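Local coordinates for protein beta-carbonic anhydrase (Methanothermobacter thermautotrophicus, PDB 1G5C) that probably catalyses the reversible, zinc-dependent hydration of carbon dioxide to bicarbonate, as a carbonic anhydrase of the beta class, at residues Arg14-Asp17 with Leu18-Lys22; Leu37-Leu40 with Leu41-Leu45. One frame throughout, in Å; residues are numbered along the deposited sequence.

Interactions 1 and 2 follow one another along the chain: residues 14-22 turn in the loop between helix 3-10 and strand 27-32, and residues 37-45 hold the end of the loop after that strand and the short helix 40-45. Their centres lie 22 Å apart and their nearest atoms about 10 Å, so they do not touch. In interaction 2 the side chain of Leu37 is about 6 Å from the zinc ion and touches its ligands Cys32 and His87, and Arg43 meets the second subunit. Interaction 1 is a surface turn that also meets that subunit: Arg16 pairs with its Asp89, between the zinc ligands His87 and Cys90 in sequence.

Interaction 1. Residues Arg14-Asp17 with Leu18-Lys22; sequences RFRD and LSDLK
Asp20 N bonds to Asp17 O at 3.0 Å and Leu21 N to Leu18 O, so the chain after Asp17 winds into a short 3-10 turn in the loop between the helix of residues 3 to 10 and strand 27-32. An Asx turn overlaps its start: Asp17 OD1 accepts from Ser19 N at 2.8 Å, met from above the carboxylate plane. Asp17 CG sits between its own backbone N and carbonyl carbon (chi1 72°), which turns the carboxylate forward, over the start of the turn, to the NH of Ser19. Its other oxygen, OD2, is bound by Lys53 and by Ser35 of the second subunit.

Asp20 points back across the turn and grips the preceding backbone. Its OD2 takes two NH groups on the anti side, Arg16 N at 2.7 Å and Asp17 N at 3.2 Å, from opposite faces of the carboxylate plane; the second bond is the straighter (162° against 137°). With an alanine at this position, the NH groups of Arg16 and Asp17 would probably lose their shared acceptor, and the chain before the turn would be less firmly fixed. Water 2 donates to both Asp17 OD1 and Asp20 OD2, which lie 4.1 Å apart, and so probably eases the repulsion between the two carboxylates. Arg16, extended from CG to NE, forms a salt bridge through NE with Asp89 of the second subunit. On the apolar side, Leu21 CG lies obliquely 3.8 Å from Phe15 CE2. Water 1 accepts from Arg16 NH1, in the guanidinium plane, at 2.8 Å and donates to Asp20 OD1 at 2.7 Å.

Interaction 2. Residues Leu37-Leu40 with Leu41-Leu45; sequences LIDL and LERAL
Bends at chi2 (65°) and chi3 (-86°) fold the Arg43 side chain back along the helix, so that its guanidinium reaches the carboxylate of Asp39 four residues earlier. The salt bridge is edge-on for the arginine: NH1 directs an N-H in the guanidinium plane to Asp39 OD1 at 2.9 Å. That oxygen is approached from above its own carboxylate plane, and the two flat groups stand 90° apart. Arg43 CD also rests against the same OD1, while Glu42 CB supports one guanidinium face, 3.3 Å from its plane and over its centre. NH2 extends the charge pairing across the dimer to Asp39 of the second subunit.

The two residues are tied through the backbone as well, Arg43 N bonding to Asp39 O at 3.1 Å, nearly along the C=O axis. Ala44 N repeats the spacing on Leu40 O at 2.8 Å, and Leu41 N has it on Leu37 O at 3.0 Å, two residues before Asp39. On the inner side Leu37 CD2 lies 4.3 Å from Leu41 CB, and both leucines pack on strands 27-32, 81-87 and 150-156. Asp39 sits at the N-cap position, yet its carboxylate makes no capping bond and turns instead to Arg43: a helix start with an i to i+4 salt bridge, in the beta-alpha-beta connection that joins the adjacent parallel strands 27-32 and 53-57.

Interaction 1. Residues Arg14-Asp17 with Leu18-Lys22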
ATOM      1  N   ARG A  14      16.882 -12.552  11.860  1.00 27.29           N
ATOM      2  CA  ARG A  14      16.831 -11.241  11.239  1.00 28.24           C
ATOM      3  C   ARG A  14      15.901 -10.287  11.977  1.00 26.35           C
ATOM      4  O   ARG A  14      14.715 -10.563  12.144  1.00 28.81           O
ATOM      5  CB  ARG A  14      16.360 -11.367   9.786  1.00 31.64           C
ATOM      6  CG  ARG A  14      17.323 -12.088   8.848  1.00 35.56           C
ATOM      7  CD  ARG A  14      18.538 -11.228   8.536  1.00 40.34           C
ATOM      8  NE  ARG A  14      19.311 -11.785   7.428  1.00 46.53           N
ATOM      9  CZ  ARG A  14      19.974 -12.934   7.479  1.00 47.83           C
ATOM     10  NH1 ARG A  14      19.968 -13.658   8.590  1.00 48.27           N
ATOM     11  NH2 ARG A  14      20.633 -13.368   6.412  1.00 50.14           N
ATOM     12  N   PHE A  15      16.445  -9.162  12.419  1.00 23.42           N
ATOM     13  CA  PHE A  15      15.647  -8.146  13.093  1.00 22.16           C
ATOM     14  C   PHE A  15      15.274  -7.105  12.028  1.00 21.36           C
ATOM     15  O   PHE A  15      15.927  -6.070  11.907  1.00 20.92           O
ATOM     16  CB  PHE A  15      16.460  -7.481  14.212  1.00 18.38           C
ATOM     17  CG  PHE A  15      15.712  -6.412  14.960  1.00 21.01           C
ATOM     18  CD1 PHE A  15      16.406  -5.416  15.647  1.00 21.30           C
ATOM     19  CD2 PHE A  15      14.320  -6.376  14.959  1.00 16.26           C
ATOM     20  CE1 PHE A  15      15.732  -4.409  16.316  1.00 21.77           C
ATOM     21  CE2 PHE A  15      13.637  -5.365  15.628  1.00 18.13           C
ATOM     22  CZ  PHE A  15      14.343  -4.377  16.303  1.00 21.33           C
ATOM     23  N   ARG A  16      14.243  -7.387  11.237  1.00 19.07           N
ATOM     24  CA  ARG A  16      13.833  -6.435  10.206  1.00 19.30           C
ATOM     25  C   ARG A  16      13.000  -5.286  10.790  1.00 17.18           C
ATOM     26  O   ARG A  16      13.261  -4.123  10.486  1.00 16.97           O
ATOM     27  CB  ARG A  16      13.063  -7.151   9.089  1.00 17.90           C
ATOM     28  CG  ARG A  16      13.936  -8.124   8.281  1.00 18.82           C
ATOM     29  CD  ARG A  16      13.097  -8.875   7.264  1.00 22.12           C
ATOM     30  NE  ARG A  16      13.891  -9.636   6.299  1.00 21.27           N
ATOM     31  CZ  ARG A  16      14.156 -10.936   6.401  1.00 21.44           C
ATOM     32  NH1 ARG A  16      13.699 -11.632   7.433  1.00 20.94           N
ATOM     33  NH2 ARG A  16      14.855 -11.548   5.450  1.00 17.31           N
ATOM     34  N   ASP A  17      12.018  -5.611  11.627  1.00 17.36           N
ATOM     35  CA  ASP A  17      11.174  -4.595  12.264  1.00 16.20           C
ATOM     36  C   ASP A  17      10.473  -5.132  13.514  1.00 15.72           C
ATOM     37  O   ASP A  17      10.836  -6.199  14.015  1.00 17.08           O
ATOM     38  CB  ASP A  17      10.153  -4.028  11.268  1.00 18.07           C
ATOM     39  CG  ASP A  17       9.049  -5.013  10.915  1.00 22.50           C
ATOM     40  OD1 ASP A  17       8.964  -6.098  11.539  1.00 22.38           O
ATOM     41  OD2 ASP A  17       8.248  -4.677  10.008  1.00 21.97           O
ATOM     42  N   LEU A  18       9.469  -4.414  14.018  1.00 14.89           N
ATOM     43  CA  LEU A  18       8.804  -4.837  15.248  1.00 16.71           C
ATOM     44  C   LEU A  18       8.203  -6.234  15.221  1.00 16.87           C
ATOM     45  O   LEU A  18       8.061  -6.857  16.266  1.00 17.31           O
ATOM     46  CB  LEU A  18       7.757  -3.803  15.702  1.00 16.83           C
ATOM     47  CG  LEU A  18       8.272  -2.387  16.046  1.00 19.17           C
ATOM     48  CD1 LEU A  18       7.094  -1.513  16.552  1.00 16.89           C
ATOM     49  CD2 LEU A  18       9.370  -2.451  17.139  1.00 17.19           C
ATOM     50  N   SER A  19       7.903  -6.749  14.031  1.00 17.13           N
ATOM     51  CA  SER A  19       7.331  -8.094  13.903  1.00 19.70           C
ATOM     52  C   SER A  19       8.269  -9.197  14.364  1.00 19.68           C
ATOM     53  O   SER A  19       7.829 -10.323  14.623  1.00 19.75           O
ATOM     54  CB  SER A  19       6.932  -8.372  12.452  1.00 19.91           C
ATOM     55  OG  SER A  19       5.799  -7.603  12.118  1.00 26.55           O
ATOM     56  N   ASP A  20       9.556  -8.880  14.453  1.00 16.86           N
ATOM     57  CA  ASP A  20      10.550  -9.853  14.884  1.00 20.32           C
ATOM     58  C   ASP A  20      10.762  -9.848  16.399  1.00 22.25           C
ATOM     59  O   ASP A  20      11.589 -10.604  16.923  1.00 23.79           O
ATOM     60  CB  ASP A  20      11.875  -9.586  14.164  1.00 23.58           C
ATOM     61  CG  ASP A  20      11.751  -9.741  12.658  1.00 27.53           C
ATOM     62  OD1 ASP A  20      11.299 -10.822  12.222  1.00 28.62           O
ATOM     63  OD2 ASP A  20      12.092  -8.795  11.916  1.00 27.50           O
ATOM     64  N   LEU A  21      10.028  -8.991  17.102  1.00 20.28           N
ATOM     65  CA  LEU A  21      10.140  -8.914  18.555  1.00 21.75           C
ATOM     66  C   LEU A  21       8.860  -9.476  19.156  1.00 21.89           C
ATOM     67  O   LEU A  21       7.835  -9.498  18.514  1.00 25.09           O
ATOM     68  CB  LEU A  21      10.343  -7.464  18.993  1.00 17.69           C
ATOM     69  CG  LEU A  21      11.626  -6.795  18.483  1.00 16.74           C
ATOM     70  CD1 LEU A  21      11.706  -5.387  19.045  1.00 15.57           C
ATOM     71  CD2 LEU A  21      12.863  -7.610  18.903  1.00 20.00           C
ATOM     72  N   LYS A  22       8.918  -9.921  20.397  1.00 24.04           N
ATOM     73  CA  LYS A  22       7.751 -10.498  21.037  1.00 24.11           C
ATOM     74  C   LYS A  22       6.863  -9.487  21.770  1.00 24.84           C
ATOM     75  O   LYS A  22       5.646  -9.641  21.792  1.00 23.60           O
ATOM     76  CB  LYS A  22       8.216 -11.598  22.006  1.00 26.17           C
ATOM     77  CG  LYS A  22       7.146 -12.211  22.877  1.00 29.76           C
ATOM     78  CD  LYS A  22       7.555 -13.618  23.327  1.00 34.07           C
ATOM     79  CE  LYS A  22       6.392 -14.331  24.010  1.00 37.98           C
ATOM     80  NZ  LYS A  22       6.281 -15.763  23.593  1.00 42.27           N
TER
HETATM   81  O   HOH W   1      12.194 -11.190   9.734  1.00 32.72           O
HETATM   82  O   HOH W   2       9.859  -8.470  10.479  1.00 34.24           O

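Interaction 2. Residues Leu37-Leu40 with Leu41-Leu45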
ATOM      1  N   LEU A  37      -0.970  13.546   3.871  1.00 11.99           N
ATOM      2  CA  LEU A  37      -0.784  12.589   4.958  1.00 13.28           C
ATOM      3  C   LEU A  37       0.685  12.208   5.097  1.00 11.96           C
ATOM      4  O   LEU A  37       1.095  11.655   6.119  1.00 11.83           O
ATOM      5  CB  LEU A  37      -1.611  11.322   4.711  1.00 12.61           C
ATOM      6  CG  LEU A  37      -3.123  11.515   4.856  1.00 12.83           C
ATOM      7  CD1 LEU A  37      -3.885  10.309   4.310  1.00 11.73           C
ATOM      8  CD2 LEU A  37      -3.441  11.748   6.337  1.00 12.82           C
ATOM      9  N   ILE A  38       1.480  12.480   4.068  1.00 12.71           N
ATOM     10  CA  ILE A  38       2.902  12.143   4.141  1.00 12.65           C
ATOM     11  C   ILE A  38       3.502  12.956   5.285  1.00 14.14           C
ATOM     12  O   ILE A  38       3.205  14.148   5.416  1.00 11.29           O
ATOM     13  CB  ILE A  38       3.644  12.495   2.822  1.00 14.56           C
ATOM     14  CG1 ILE A  38       3.049  11.692   1.660  1.00 12.85           C
ATOM     15  CG2 ILE A  38       5.146  12.164   2.954  1.00 14.57           C
ATOM     16  CD1 ILE A  38       3.595  12.115   0.281  1.00 13.47           C
ATOM     17  N   ASP A  39       4.308  12.298   6.123  1.00 10.53           N
ATOM     18  CA  ASP A  39       4.976  12.934   7.268  1.00 10.92           C
ATOM     19  C   ASP A  39       3.996  13.231   8.400  1.00  8.58           C
ATOM     20  O   ASP A  39       4.158  12.756   9.520  1.00 11.08           O
ATOM     21  CB  ASP A  39       5.666  14.254   6.839  1.00  9.61           C
ATOM     22  CG  ASP A  39       6.970  14.533   7.614  1.00 12.44           C
ATOM     23  OD1 ASP A  39       7.134  14.012   8.739  1.00 14.81           O
ATOM     24  OD2 ASP A  39       7.839  15.289   7.095  1.00 12.64           O
ATOM     25  N   LEU A  40       2.975  14.027   8.113  1.00 12.62           N
ATOM     26  CA  LEU A  40       1.987  14.380   9.130  1.00 12.53           C
ATOM     27  C   LEU A  40       1.355  13.164   9.830  1.00 12.97           C
ATOM     28  O   LEU A  40       1.251  13.127  11.062  1.00 12.62           O
ATOM     29  CB  LEU A  40       0.880  15.231   8.506  1.00 11.66           C
ATOM     30  CG  LEU A  40      -0.280  15.685   9.402  1.00 13.38           C
ATOM     31  CD1 LEU A  40       0.237  16.443  10.628  1.00 14.42           C
ATOM     32  CD2 LEU A  40      -1.185  16.587   8.599  1.00 15.94           C
ATOM     33  N   LEU A  41       0.950  12.163   9.053  1.00  9.45           N
ATOM     34  CA  LEU A  41       0.303  10.987   9.642  1.00 10.37           C
ATOM     35  C   LEU A  41       1.239  10.231  10.589  1.00 11.04           C
ATOM     36  O   LEU A  41       0.839   9.818  11.692  1.00 11.88           O
ATOM     37  CB  LEU A  41      -0.195  10.053   8.538  1.00 10.47           C
ATOM     38  CG  LEU A  41      -0.984   8.825   9.014  1.00 11.46           C
ATOM     39  CD1 LEU A  41      -2.173   9.247   9.906  1.00 10.00           C
ATOM     40  CD2 LEU A  41      -1.465   8.043   7.783  1.00 13.41           C
ATOM     41  N   GLU A  42       2.476  10.037  10.152  1.00  8.84           N
ATOM     42  CA  GLU A  42       3.472   9.367  10.976  1.00 13.28           C
ATOM     43  C   GLU A  42       3.659  10.099  12.310  1.00 14.06           C
ATOM     44  O   GLU A  42       3.622   9.480  13.362  1.00 15.83           O
ATOM     45  CB  GLU A  42       4.823   9.319  10.255  1.00 12.53           C
ATOM     46  CG  GLU A  42       4.884   8.385   9.054  1.00 24.52           C
ATOM     47  CD  GLU A  42       4.189   8.933   7.825  1.00 25.44           C
ATOM     48  OE1 GLU A  42       4.188  10.159   7.630  1.00 30.65           O
ATOM     49  OE2 GLU A  42       3.653   8.129   7.040  1.00 31.58           O
ATOM     50  N   ARG A  43       3.895  11.410  12.257  1.00 16.34           N
ATOM     51  CA  ARG A  43       4.084  12.211  13.479  1.00 15.85           C
ATOM     52  C   ARG A  43       2.801  12.196  14.324  1.00 15.83           C
ATOM     53  O   ARG A  43       2.845  12.087  15.544  1.00 16.04           O
ATOM     54  CB  ARG A  43       4.447  13.664  13.118  1.00 17.64           C
ATOM     55  CG  ARG A  43       5.966  13.954  12.917  1.00 15.25           C
ATOM     56  CD  ARG A  43       6.558  13.222  11.730  1.00 15.55           C
ATOM     57  NE  ARG A  43       7.014  11.863  12.042  1.00 15.49           N
ATOM     58  CZ  ARG A  43       7.566  11.050  11.143  1.00 17.59           C
ATOM     59  NH1 ARG A  43       7.721  11.460   9.885  1.00 15.16           N
ATOM     60  NH2 ARG A  43       7.983   9.838  11.495  1.00 17.96           N
ATOM     61  N   ALA A  44       1.654  12.280  13.667  1.00 11.92           N
ATOM     62  CA  ALA A  44       0.389  12.297  14.386  1.00 15.95           C
ATOM     63  C   ALA A  44       0.132  10.972  15.146  1.00 16.05           C
ATOM     64  O   ALA A  44      -0.475  10.972  16.216  1.00 18.24           O
ATOM     65  CB  ALA A  44      -0.765  12.601  13.402  1.00 12.41           C
ATOM     66  N   LEU A  45       0.610   9.859  14.599  1.00 16.08           N
ATOM     67  CA  LEU A  45       0.432   8.547  15.227  1.00 17.84           C
ATOM     68  C   LEU A  45       1.615   8.149  16.095  1.00 18.38           C
ATOM     69  O   LEU A  45       1.582   7.093  16.731  1.00 19.57           O
ATOM     70  CB  LEU A  45       0.232   7.452  14.161  1.00 16.52           C
ATOM     71  CG  LEU A  45      -1.012   7.545  13.263  1.00 19.13           C
ATOM     72  CD1 LEU A  45      -0.850   6.578  12.107  1.00 19.36           C
ATOM     73  CD2 LEU A  45      -2.281   7.246  14.050  1.00 18.90           C
TER
HETATM   74  O   HOH W   3       1.697   8.910   5.621  1.00 17.44           O